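Local coordinates for Rpb7-binding protein seb1 (Schizosaccharomyces pombe 972h-, PDB 5MDT) that drives transcription termination by binding RNA polymerase II and nascent RNA, and is represented here by its CTD-interacting domain, at residues L60-Y64 against K121-L125; N40-V44 against K98-I102; P55-K59 against D109-P115; S2-E6 against L32-N36; V47-K52 against S105-D109. All coordinates share one frame; numbering follows the deposited sequence.

Contact 1: residues L60-Y64 against K121-L125; sequences LGALY and KILKL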
# COMPACT_ATOMS: atom_id res chain seq x y z
N LEU A 60 -2.44 4.31 9.08
CA LEU A 60 -2.33 2.85 9.13
C LEU A 60 -3.28 2.19 8.14
O LEU A 60 -2.84 1.31 7.39
CB LEU A 60 -2.55 2.30 10.54
CG LEU A 60 -2.46 0.77 10.67
CD1 LEU A 60 -1.06 0.26 10.33
CD2 LEU A 60 -2.84 0.34 12.10
N GLY A 61 -4.55 2.63 8.11
CA GLY A 61 -5.55 2.09 7.17
C GLY A 61 -5.08 2.27 5.73
O GLY A 61 -5.35 1.42 4.87
N ALA A 62 -4.40 3.40 5.42
CA ALA A 62 -3.91 3.63 4.05
C ALA A 62 -2.79 2.60 3.71
O ALA A 62 -2.72 2.13 2.58
CB ALA A 62 -3.37 5.05 3.93
N LEU A 63 -1.97 2.26 4.71
CA LEU A 63 -0.93 1.23 4.53
C LEU A 63 -1.56 -0.15 4.36
O LEU A 63 -1.03 -0.95 3.58
CB LEU A 63 0.07 1.22 5.68
CG LEU A 63 1.04 2.42 5.67
CD1 LEU A 63 1.90 2.42 6.91
CD2 LEU A 63 1.92 2.39 4.44
N TYR A 64 -2.72 -0.44 5.02
CA TYR A 64 -3.40 -1.72 4.78
C TYR A 64 -3.94 -1.77 3.34
O TYR A 64 -3.97 -2.84 2.71
CB TYR A 64 -4.56 -1.92 5.76
CG TYR A 64 -4.13 -2.21 7.19
CD1 TYR A 64 -2.90 -2.81 7.45
CD2 TYR A 64 -4.98 -1.96 8.26
CE1 TYR A 64 -2.53 -3.16 8.76
CE2 TYR A 64 -4.61 -2.29 9.57
CZ TYR A 64 -3.38 -2.88 9.81
OH TYR A 64 -3.04 -3.24 11.09
N LYS A 121 2.15 -2.24 14.16
CA LYS A 121 1.29 -2.81 13.10
C LYS A 121 1.97 -2.71 11.72
O LYS A 121 1.75 -3.57 10.86
CB LYS A 121 -0.11 -2.13 13.10
CG LYS A 121 -0.89 -2.27 14.44
CD LYS A 121 -1.31 -3.70 14.73
CE LYS A 121 -1.95 -3.90 16.08
NZ LYS A 121 -1.92 -5.33 16.47
N ILE A 122 2.84 -1.71 11.53
CA ILE A 122 3.58 -1.54 10.27
C ILE A 122 4.74 -2.55 10.25
O ILE A 122 5.03 -3.12 9.20
CB ILE A 122 4.04 -0.08 10.08
CG1 ILE A 122 2.84 0.88 10.28
CG2 ILE A 122 4.66 0.12 8.67
CD1 ILE A 122 3.22 2.44 10.31
N LEU A 123 5.34 -2.83 11.43
CA LEU A 123 6.36 -3.88 11.53
C LEU A 123 5.75 -5.21 11.08
O LEU A 123 6.39 -5.94 10.34
CB LEU A 123 6.91 -4.03 12.97
CG LEU A 123 8.07 -3.16 13.36
CD1 LEU A 123 8.60 -3.61 14.71
CD2 LEU A 123 9.21 -3.23 12.35
N LYS A 124 4.48 -5.48 11.49
CA LYS A 124 3.75 -6.69 11.07
C LYS A 124 3.59 -6.76 9.55
O LYS A 124 3.65 -7.86 8.99
CB LYS A 124 2.40 -6.81 11.79
CG LYS A 124 2.54 -7.31 13.22
CD LYS A 124 1.27 -7.16 14.03
CE LYS A 124 1.26 -8.08 15.24
NZ LYS A 124 2.35 -7.76 16.21
N LEU A 125 3.42 -5.61 8.86
CA LEU A 125 3.34 -5.60 7.41
C LEU A 125 4.68 -6.01 6.79
O LEU A 125 4.69 -6.78 5.83
CB LEU A 125 2.88 -4.24 6.88
CG LEU A 125 1.43 -3.83 7.18
CD1 LEU A 125 1.16 -2.40 6.68
CD2 LEU A 125 0.42 -4.80 6.59
O HOH W 1 -0.69 -5.04 10.98

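Contact 2: residues N40-V44 against K98-I102; sequences NAQFV and KAAEI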
# COMPACT_ATOMS: atom_id res chain seq x y z
N ASN A 40 -3.11 1.10 -13.69
CA ASN A 40 -2.45 0.99 -12.38
C ASN A 40 -1.76 2.29 -11.94
O ASN A 40 -1.74 2.57 -10.75
CB ASN A 40 -1.51 -0.21 -12.30
CG ASN A 40 -0.29 -0.11 -13.18
OD1 ASN A 40 0.69 0.59 -12.84
ND2 ASN A 40 -0.28 -0.86 -14.28
N ALA A 41 -1.26 3.13 -12.89
CA ALA A 41 -0.64 4.41 -12.45
C ALA A 41 -1.66 5.25 -11.72
O ALA A 41 -1.29 5.91 -10.75
CB ALA A 41 -0.12 5.17 -13.67
N GLN A 42 -2.94 5.26 -12.18
CA GLN A 42 -4.01 6.08 -11.55
C GLN A 42 -4.34 5.56 -10.16
O GLN A 42 -4.47 6.33 -9.22
CB GLN A 42 -5.30 6.09 -12.42
CG GLN A 42 -5.13 6.64 -13.84
CD GLN A 42 -4.66 8.10 -13.85
OE1 GLN A 42 -4.99 8.88 -12.96
NE2 GLN A 42 -3.77 8.44 -14.75
N PHE A 43 -4.49 4.26 -10.02
CA PHE A 43 -4.84 3.67 -8.72
C PHE A 43 -3.71 3.85 -7.71
O PHE A 43 -3.96 4.26 -6.58
CB PHE A 43 -5.15 2.18 -8.95
CG PHE A 43 -6.49 1.97 -9.66
CD1 PHE A 43 -6.57 1.99 -11.05
CD2 PHE A 43 -7.65 1.78 -8.94
CE1 PHE A 43 -7.80 1.83 -11.70
CE2 PHE A 43 -8.88 1.60 -9.59
CZ PHE A 43 -8.95 1.61 -10.96
N VAL A 44 -2.45 3.60 -8.11
CA VAL A 44 -1.31 3.78 -7.20
C VAL A 44 -1.20 5.29 -6.78
O VAL A 44 -1.10 5.60 -5.58
CB VAL A 44 0.01 3.19 -7.74
CG1 VAL A 44 1.18 3.47 -6.79
CG2 VAL A 44 -0.13 1.67 -7.97
N LYS A 98 5.19 0.30 -9.22
CA LYS A 98 4.72 1.64 -8.81
C LYS A 98 4.33 1.63 -7.34
O LYS A 98 4.69 2.57 -6.64
CB LYS A 98 3.56 2.15 -9.67
CG LYS A 98 3.94 2.38 -11.12
CD LYS A 98 2.77 2.93 -11.93
CE LYS A 98 3.05 2.95 -13.43
NZ LYS A 98 3.02 1.59 -14.05
N ALA A 99 3.62 0.59 -6.86
CA ALA A 99 3.26 0.53 -5.42
C ALA A 99 4.54 0.45 -4.55
O ALA A 99 4.62 1.11 -3.52
CB ALA A 99 2.33 -0.66 -5.15
N ALA A 100 5.56 -0.30 -5.01
CA ALA A 100 6.85 -0.38 -4.30
C ALA A 100 7.50 1.01 -4.21
O ALA A 100 8.01 1.38 -3.15
CB ALA A 100 7.79 -1.34 -5.04
N GLU A 101 7.43 1.79 -5.31
CA GLU A 101 8.02 3.13 -5.43
C GLU A 101 7.48 4.13 -4.41
O GLU A 101 8.22 5.03 -4.01
CB GLU A 101 7.89 3.69 -6.87
CG GLU A 101 8.71 2.95 -7.90
CD GLU A 101 10.08 3.51 -8.21
OE1 GLU A 101 10.90 3.65 -7.26
OE2 GLU A 101 10.36 3.77 -9.40
N ILE A 102 6.21 4.00 -4.02
CA ILE A 102 5.61 4.92 -3.02
C ILE A 102 5.68 4.37 -1.58
O ILE A 102 5.31 5.09 -0.65
CB ILE A 102 4.15 5.33 -3.39
CG1 ILE A 102 3.17 4.13 -3.26
CG2 ILE A 102 4.08 6.01 -4.78
CD1 ILE A 102 1.63 4.50 -3.21

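Contact 3: residues P55-K59 against D109-P115; sequences PVTHK and DAIQHAP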
# COMPACT_ATOMS: atom_id res chain seq x y z
N PRO A 55 -6.32 11.96 7.74
CA PRO A 55 -6.04 12.30 9.15
C PRO A 55 -4.93 11.41 9.72
O PRO A 55 -4.72 10.29 9.23
CB PRO A 55 -7.36 11.94 9.85
CG PRO A 55 -8.39 12.13 8.81
CD PRO A 55 -7.74 11.59 7.56
N VAL A 56 -4.23 11.86 10.79
CA VAL A 56 -3.12 11.11 11.41
C VAL A 56 -3.52 9.71 11.87
O VAL A 56 -2.71 8.78 11.80
CB VAL A 56 -2.43 11.91 12.55
CG1 VAL A 56 -1.84 13.22 12.02
CG2 VAL A 56 -3.37 12.16 13.71
N THR A 57 -4.78 9.54 12.28
CA THR A 57 -5.34 8.28 12.76
C THR A 57 -5.57 7.30 11.60
O THR A 57 -5.78 6.11 11.83
CB THR A 57 -6.68 8.56 13.46
OG1 THR A 57 -7.51 9.25 12.53
CG2 THR A 57 -6.52 9.40 14.76
N HIS A 58 -5.60 7.82 10.35
CA HIS A 58 -5.93 7.06 9.14
C HIS A 58 -4.74 6.54 8.33
O HIS A 58 -4.95 5.83 7.35
CB HIS A 58 -6.83 7.95 8.25
CG HIS A 58 -8.23 8.11 8.76
ND1 HIS A 58 -8.51 8.31 10.10
CD2 HIS A 58 -9.40 8.14 8.06
CE1 HIS A 58 -9.83 8.43 10.19
NE2 HIS A 58 -10.41 8.33 8.98
N LYS A 59 -3.49 6.87 8.72
CA LYS A 59 -2.30 6.47 7.93
C LYS A 59 -2.12 4.96 7.94
O LYS A 59 -1.77 4.37 6.90
CB LYS A 59 -1.01 7.11 8.53
CG LYS A 59 -1.04 8.64 8.68
CD LYS A 59 -1.46 9.36 7.41
CE LYS A 59 -1.10 10.85 7.60
NZ LYS A 59 -1.14 11.57 6.31
N ASP A 109 5.81 8.79 6.24
CA ASP A 109 4.71 9.68 6.59
C ASP A 109 3.95 9.12 7.80
O ASP A 109 3.59 9.88 8.71
CB ASP A 109 3.77 9.82 5.39
CG ASP A 109 2.63 10.79 5.57
OD1 ASP A 109 2.89 12.01 5.59
OD2 ASP A 109 1.47 10.34 5.60
N ALA A 110 3.74 7.79 7.85
CA ALA A 110 3.05 7.19 8.98
C ALA A 110 3.92 7.28 10.21
O ALA A 110 3.41 7.61 11.29
CB ALA A 110 2.69 5.73 8.67
N ILE A 111 5.24 7.09 10.07
CA ILE A 111 6.18 7.24 11.21
C ILE A 111 6.10 8.67 11.79
O ILE A 111 6.08 8.86 13.01
CB ILE A 111 7.63 6.85 10.79
CG1 ILE A 111 7.75 5.33 10.55
CG2 ILE A 111 8.70 7.36 11.77
CD1 ILE A 111 9.10 4.84 9.98
N GLN A 112 6.03 9.66 10.92
CA GLN A 112 5.98 11.06 11.35
C GLN A 112 4.66 11.43 12.06
O GLN A 112 4.68 12.16 13.03
CB GLN A 112 6.23 11.98 10.14
CG GLN A 112 6.52 13.44 10.49
CD GLN A 112 6.58 14.32 9.26
OE1 GLN A 112 6.86 13.86 8.15
NE2 GLN A 112 6.35 15.61 9.44
N HIS A 113 3.52 10.89 11.59
CA HIS A 113 2.21 11.32 12.05
C HIS A 113 1.35 10.37 12.86
O HIS A 113 0.51 10.84 13.62
CB HIS A 113 1.39 11.73 10.80
CG HIS A 113 1.97 12.90 10.09
ND1 HIS A 113 2.05 14.14 10.71
CD2 HIS A 113 2.54 12.98 8.87
CE1 HIS A 113 2.66 14.93 9.83
NE2 HIS A 113 2.96 14.28 8.71
N ALA A 114 1.47 9.07 12.62
CA ALA A 114 0.57 8.10 13.23
C ALA A 114 0.75 7.96 14.73
O ALA A 114 1.86 8.19 15.25
CB ALA A 114 0.71 6.74 12.55
N PRO A 115 -0.36 7.64 15.45
CA PRO A 115 -0.23 7.38 16.90
C PRO A 115 0.80 6.25 17.10
O PRO A 115 0.83 5.32 16.29
CB PRO A 115 -1.63 6.91 17.32
CG PRO A 115 -2.54 7.32 16.23
CD PRO A 115 -1.73 7.38 14.97
O HOH W 2 0.72 13.82 5.88

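Contact 4: residues S2-E6 against L32-N36; sequences SGIAE and LSMEN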
# COMPACT_ATOMS: atom_id res chain seq x y z
N SER A 2 -14.30 -2.13 -12.17
CA SER A 2 -15.17 -1.03 -12.61
C SER A 2 -14.39 0.22 -13.02
O SER A 2 -14.15 0.39 -14.21
CB SER A 2 -16.26 -0.73 -11.57
OG SER A 2 -16.89 0.53 -11.80
N GLY A 3 -13.98 1.07 -12.06
CA GLY A 3 -13.23 2.28 -12.38
C GLY A 3 -12.55 3.10 -11.30
O GLY A 3 -12.78 2.96 -10.09
N ILE A 4 -11.73 4.03 -11.77
CA ILE A 4 -10.98 4.93 -10.90
C ILE A 4 -11.91 5.89 -10.15
O ILE A 4 -11.61 6.21 -8.99
CB ILE A 4 -9.81 5.66 -11.65
CG1 ILE A 4 -8.86 6.41 -10.68
CG2 ILE A 4 -10.31 6.58 -12.77
CD1 ILE A 4 -7.97 5.51 -9.76
N ALA A 5 -13.03 6.32 -10.78
CA ALA A 5 -13.98 7.23 -10.11
C ALA A 5 -14.58 6.56 -8.86
O ALA A 5 -14.60 7.17 -7.79
CB ALA A 5 -15.07 7.66 -11.07
N GLU A 6 -14.99 5.28 -8.99
CA GLU A 6 -15.52 4.53 -7.84
C GLU A 6 -14.44 4.38 -6.75
O GLU A 6 -14.74 4.57 -5.57
CB GLU A 6 -16.03 3.15 -8.28
CG GLU A 6 -16.65 2.37 -7.13
CD GLU A 6 -17.57 1.21 -7.43
OE1 GLU A 6 -17.63 0.75 -8.59
OE2 GLU A 6 -18.23 0.74 -6.47
N LEU A 32 -11.21 -3.28 -7.51
CA LEU A 32 -11.23 -2.24 -8.56
C LEU A 32 -9.85 -2.10 -9.22
O LEU A 32 -9.75 -2.01 -10.43
CB LEU A 32 -11.71 -0.90 -7.97
CG LEU A 32 -13.22 -0.81 -7.67
CD1 LEU A 32 -13.50 0.31 -6.71
CD2 LEU A 32 -14.01 -0.54 -8.94
N SER A 33 -8.78 -2.16 -8.43
CA SER A 33 -7.43 -2.03 -8.98
C SER A 33 -7.06 -3.24 -9.84
O SER A 33 -6.45 -3.07 -10.89
CB SER A 33 -6.41 -1.79 -7.86
OG SER A 33 -6.30 -2.99 -7.11
N MET A 34 -7.49 -4.45 -9.44
CA MET A 34 -7.18 -5.66 -10.22
C MET A 34 -8.04 -5.76 -11.46
O MET A 34 -7.65 -6.44 -12.42
CB MET A 34 -7.37 -6.94 -9.36
CG MET A 34 -6.35 -7.06 -8.24
SD MET A 34 -4.64 -7.20 -8.85
CE MET A 34 -4.64 -9.00 -9.29
N GLU A 35 -9.24 -5.13 -11.45
CA GLU A 35 -10.13 -5.18 -12.64
C GLU A 35 -9.72 -4.13 -13.69
O GLU A 35 -10.21 -4.15 -14.82
CB GLU A 35 -11.59 -4.94 -12.22
CG GLU A 35 -12.23 -6.07 -11.41
CD GLU A 35 -13.39 -5.68 -10.51
OE1 GLU A 35 -13.84 -4.52 -10.57
OE2 GLU A 35 -13.82 -6.54 -9.71
N ASN A 36 -8.81 -3.23 -13.32
CA ASN A 36 -8.40 -2.13 -14.18
C ASN A 36 -6.90 -1.96 -14.39
O ASN A 36 -6.43 -0.84 -14.59
CB ASN A 36 -9.08 -0.85 -13.67
CG ASN A 36 -10.58 -0.92 -13.80
OD1 ASN A 36 -11.27 -1.12 -12.81
ND2 ASN A 36 -11.09 -0.66 -15.00

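Contact 5: residues V47-K52 against S105-D109; sequences VYKYAK and SLVAD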
# COMPACT_ATOMS: atom_id res chain seq x y z
N VAL A 47 -3.91 6.15 -4.19
CA VAL A 47 -3.58 5.69 -2.83
C VAL A 47 -2.55 6.66 -2.20
O VAL A 47 -2.67 7.00 -1.02
CB VAL A 47 -3.03 4.26 -2.90
CG1 VAL A 47 -2.46 3.81 -1.54
CG2 VAL A 47 -4.11 3.30 -3.39
N TYR A 48 -1.54 7.09 -2.98
CA TYR A 48 -0.53 8.01 -2.48
C TYR A 48 -1.21 9.32 -2.02
O TYR A 48 -0.98 9.76 -0.91
CB TYR A 48 0.51 8.29 -3.59
CG TYR A 48 1.55 9.34 -3.21
CD1 TYR A 48 2.67 9.00 -2.45
CD2 TYR A 48 1.35 10.68 -3.52
CE1 TYR A 48 3.61 9.96 -2.09
CE2 TYR A 48 2.30 11.65 -3.18
CZ TYR A 48 3.42 11.29 -2.45
OH TYR A 48 4.33 12.27 -2.13
N LYS A 49 -2.10 9.88 -2.86
CA LYS A 49 -2.78 11.16 -2.52
C LYS A 49 -3.65 10.99 -1.27
O LYS A 49 -3.58 11.83 -0.35
CB LYS A 49 -3.64 11.64 -3.70
CG LYS A 49 -2.74 12.19 -4.81
CD LYS A 49 -3.54 12.53 -6.10
CE LYS A 49 -4.56 13.65 -6.02
NZ LYS A 49 -3.97 14.93 -5.63
N TYR A 50 -4.38 9.88 -1.18
CA TYR A 50 -5.20 9.64 0.01
C TYR A 50 -4.33 9.53 1.25
O TYR A 50 -4.60 10.20 2.25
CB TYR A 50 -6.07 8.36 -0.15
CG TYR A 50 -6.75 7.98 1.16
CD1 TYR A 50 -7.83 8.71 1.64
CD2 TYR A 50 -6.29 6.90 1.92
CE1 TYR A 50 -8.44 8.39 2.86
CE2 TYR A 50 -6.87 6.60 3.16
CZ TYR A 50 -7.95 7.33 3.61
OH TYR A 50 -8.55 7.08 4.82
N ALA A 51 -3.27 8.67 1.21
CA ALA A 51 -2.41 8.48 2.40
C ALA A 51 -1.81 9.78 2.89
O ALA A 51 -1.76 10.04 4.09
CB ALA A 51 -1.31 7.49 2.09
N LYS A 52 -1.39 10.63 1.97
CA LYS A 52 -0.73 11.89 2.37
C LYS A 52 -1.72 12.89 2.96
O LYS A 52 -1.36 13.58 3.90
CB LYS A 52 -0.01 12.48 1.14
CG LYS A 52 1.22 11.67 0.69
CD LYS A 52 2.42 11.70 1.69
CE LYS A 52 3.15 13.02 1.64
NZ LYS A 52 4.25 13.12 2.66
N SER A 105 7.86 6.35 1.15
CA SER A 105 7.21 7.64 1.47
C SER A 105 6.02 7.47 2.39
O SER A 105 5.88 8.24 3.34
CB SER A 105 6.71 8.34 0.19
OG SER A 105 7.80 8.67 -0.65
N LEU A 106 5.14 6.47 2.10
CA LEU A 106 3.98 6.26 2.94
C LEU A 106 4.36 5.74 4.33
O LEU A 106 3.73 6.16 5.31
CB LEU A 106 2.92 5.38 2.26
CG LEU A 106 2.40 5.91 0.88
CD1 LEU A 106 1.12 5.19 0.50
CD2 LEU A 106 2.18 7.44 0.89
N VAL A 107 5.39 4.86 4.44
CA VAL A 107 5.85 4.41 5.78
C VAL A 107 6.45 5.59 6.54
O VAL A 107 6.14 5.79 7.72
CB VAL A 107 6.77 3.16 5.74
CG1 VAL A 107 7.31 2.80 7.13
CG2 VAL A 107 6.02 1.97 5.13
N ALA A 108 7.28 6.40 5.86
CA ALA A 108 7.92 7.57 6.50
C ALA A 108 6.87 8.55 7.02
O ALA A 108 6.99 9.03 8.13
CB ALA A 108 8.84 8.26 5.51
N ASP A 109 5.81 8.79 6.24
CA ASP A 109 4.71 9.68 6.59
C ASP A 109 3.95 9.12 7.80
O ASP A 109 3.59 9.88 8.71
CB ASP A 109 3.77 9.82 5.39
CG ASP A 109 2.63 10.79 5.57
OD1 ASP A 109 2.89 12.01 5.59
OD2 ASP A 109 1.47 10.34 5.60
O HOH W 3 6.72 11.41 -1.15
O HOH W 2 0.72 13.82 5.88

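Contact 1: residues L60-Y64 against K121-L125
In the all-helical CTD-interacting domain, helix 59-79 packs on helix 119-131 through Leu60, Leu63 and Tyr64 against Lys121, Ile122 and Leu125. The two short helical segments run almost parallel, at 12°, with their axes 10.9 Å apart. Side chains and one bridging water span that distance, and no direct hydrogen bond crosses it. Leu60 has CG anti to the backbone N (chi1 180°), which carries its two methyls over to the other helix. Leu60 CD1 lies 3.8 Å from Lys121 CB and also touches Ile122 CG1, while CD2 rests against the first carbons of the lysine chain. Leu63 is directed at the other helix from its first bond. Leu63 CD1 meets Ile122 CD1 at 3.6 Å, the two side chains crossing at about a right angle. Behind it, Leu63 CB packs on Leu125 CD1.

Tyr64 adds a ring contact and a water bridge. Leu125 CD2 sits in the plane of its ring, at the edge, 4.0 Å from Tyr64 CD1. The hydroxyl passes Lys121 CB and reaches water 1, which is 3.0 Å from Tyr64 OH. The same water donates to Lys121 O at 2.9 Å, so it links the phenol to a backbone carbonyl. Lys121 bends at chi2 and its amine leads away from the contact.

Helix 92-113 packs against both partners. Leu63 packs there on Leu106 and Ala110, and Ile122 on Val107 and Ala110. Ile122 and Leu123 also reach helix 137-150, and Ala62 faces Tyr50 and Ala51 of helix 40-53.

Contact 2: residues N40-V44 against K98-I102
Lys98 reaches from helix 92-113 to Asn40, at the first turn of helix 40-53. Lys98 NZ donates to Asn40 OD1 at 2.8 Å. It arrives in the carbonyl plane, on a lone pair, with a C=O...N angle of 137°. The lysine chain runs extended to CE and then turns at chi4 (74°), which brings the amine onto the amide oxygen. Lys98 CE passes Ala41 CB at 3.9 Å. One turn on from Asn40, Val44 is directed at helix 92-113. Val44 CG1 lies 3.6 Å from Lys98 O and 3.8 Å from Ile102 CD1, and its CG2 faces Ala99 CB.

The second shell sets the amide. Asn40 ND2 is hydrogen-bonded to Val37 O and to Asp89 O, and these bonds fix how the amide is turned. Phe73 of helix 59-79 touches both Asn40 and Val44. Ala99 packs on Leu66 and Val70 of the same helix. Within the helical CID fold the two segments pack roughly parallel, at 27° with their axes 10.2 Å apart.

With an alanine in place of Lys98, Asn40 OD1 would probably lose its charged donor, and Ala41 the CD and CE methylenes lying against it. The buried amide thus works at both ends, accepting from an ammonium and donating to two backbone carbonyls. The lysine bond is likely to polarise it and so strengthen the ND2 donors. Across this contact the ammonium meets a neutral oxygen.

Contact 3: residues P55-K59 against D109-P115
Several groups grip Lys59 NZ. Lys59 NZ forms a salt bridge with Asp109 OD2 at 3.0 Å, on the syn lone pair of that oxygen. Lys59 NZ also donates to water 2 at 3.0 Å, and this water in turn donates to Asp109 OD1 at 2.8 Å. Outside the two segments NZ bonds to Ala51 O and, weakly, to Ala54 O. The lysine chain bends at chi2 (-51°). Lys59 CB rests 4.0 Å from Ala110 CB, and Lys59 CE passes His113 CB at 4.1 Å before NZ meets the carboxylate.

The rest of the contact is apolar and backbone. Val56 CB comes to 3.3 Å from His113 O, and its CG1 packs on His113 CB at 3.8 Å. Here helix 92-113 ends and Ala114 leaves the helical path. Val56 O then lies 3.6 Å from Pro115 CD.

The lysine opens helix 59-79, while its carbonyl partners belong to the end of helix 40-53 and the residue just beyond it. The charge of Asp109 comes from helix 92-113. One ammonium therefore joins the ends of two consecutive helices to a third. On the far side, Ile111 packs on Lys146, Leu147 and Ala150 of helix 137-150.

Contact 4: residues S2-E6 against L32-N36
The flat amide of Asn36 meets the backbone of Ser2 with both of its polar ends. Asn36 OD1 accepts from Ser2 N at 3.3 Å, in the carbonyl plane and on a lone pair, at a C=O...N angle of 137°. Asn36 ND2 donates weakly to Ser2 O, also at 3.3 Å. A second flat group, the carboxylate of Glu35, sends OE1 to the same Ser2 N at 2.9 Å, a weak bond by its geometry. Glu35 is extended beyond CG, which lets it reach Ser2 N.

Leu32 supplies the apolar part. Leu32 CD2 is pressed against Ser2 CB at 3.5 Å, tighter than usual packing, and lies equally near Gly3 N. Leu32 CD1 touches Glu6 CG at 3.8 Å, the two side chains crossing at about a right angle. Gly3 is the N-cap of helix 4-16, and Ser2 OG bonds weakly to Glu6 OE1 in the first turn.

Leu32 also packs on Phe7 and Ile10, so the end of helix 23-35 packs against the first turns of helix 4-16. Two acceptors, from Asn36 and Glu35, converge on the nitrogen of the first modelled residue. Most of these bonds are long or weak, which suggests a modest polar hold beside a firmer leucine contact.

Contact 5: residues V47-K52 against S105-D109
Leu106 of helix 92-113 enters helix 40-53 as a knob into a hole formed by Val47, Tyr48, Ala51 and Lys52. Both of its methyls straddle Ala51, and Leu106 CD2 lies 3.7 Å from Ala51 CB. Leu106 CD2 also meets Tyr48 CD1 at 3.7 Å, coming in obliquely to the ring. Leu106 CD1 lies 4.3 Å from Val47 CG1. The segments run nearly parallel, with an angle of 9° between them.

Lys52 and Asp109 make the polar border one turn further on. Lys52 bends at chi2 and chi3 and folds back over Tyr48, with Lys52 CG lying 3.8 Å above one face of the ring. This brings Lys52 NZ to Asp109 OD1 at 3.4 Å, a long and weak salt bridge. The chi1 of -176° sets Asp109 CG opposite its own backbone N and places the carboxylate beside helix 40-53. Its stronger partner is Lys59, at OD2. Water 2 ties OD1 to Lys52 O as well, lying 2.9 Å from that carbonyl. With an alanine at Asp109, Lys52 and Lys59 would probably both be left without their shared counter-charge. At the other end, water 3 joins Tyr48 OH at 2.7 Å to Ser105 OG at 3.0 Å.

Helix 59-79 packs against both partners: Leu106 packs on Leu63, Ala51 on Ala62 and Val47 on Ile69. Val47 and Tyr50 also reach helix 4-16, through Phe7 and through Leu11 and Leu14.

How the contacts relate
From the N terminus, contact 4 closes first, folding helix 23-35 back on helix 4-16 before any other contact opens. The remaining four open in the order 2, 5, 3, 1 and close in the same order, so each crosses the others and none nests. Contacts 2 and 5 follow one another along helices 40-53 and 92-113. Contact 3 continues that line to the end of helix 92-113, sharing Asp109 and water 2 with contact 5. Contact 1 adds helix 119-131 and touches contacts 3 and 5 through Ala110, Leu106 and Val107. Phe43 and Gln42 bring contact 2 against contact 4, which joins the N-terminal helices to the central ones.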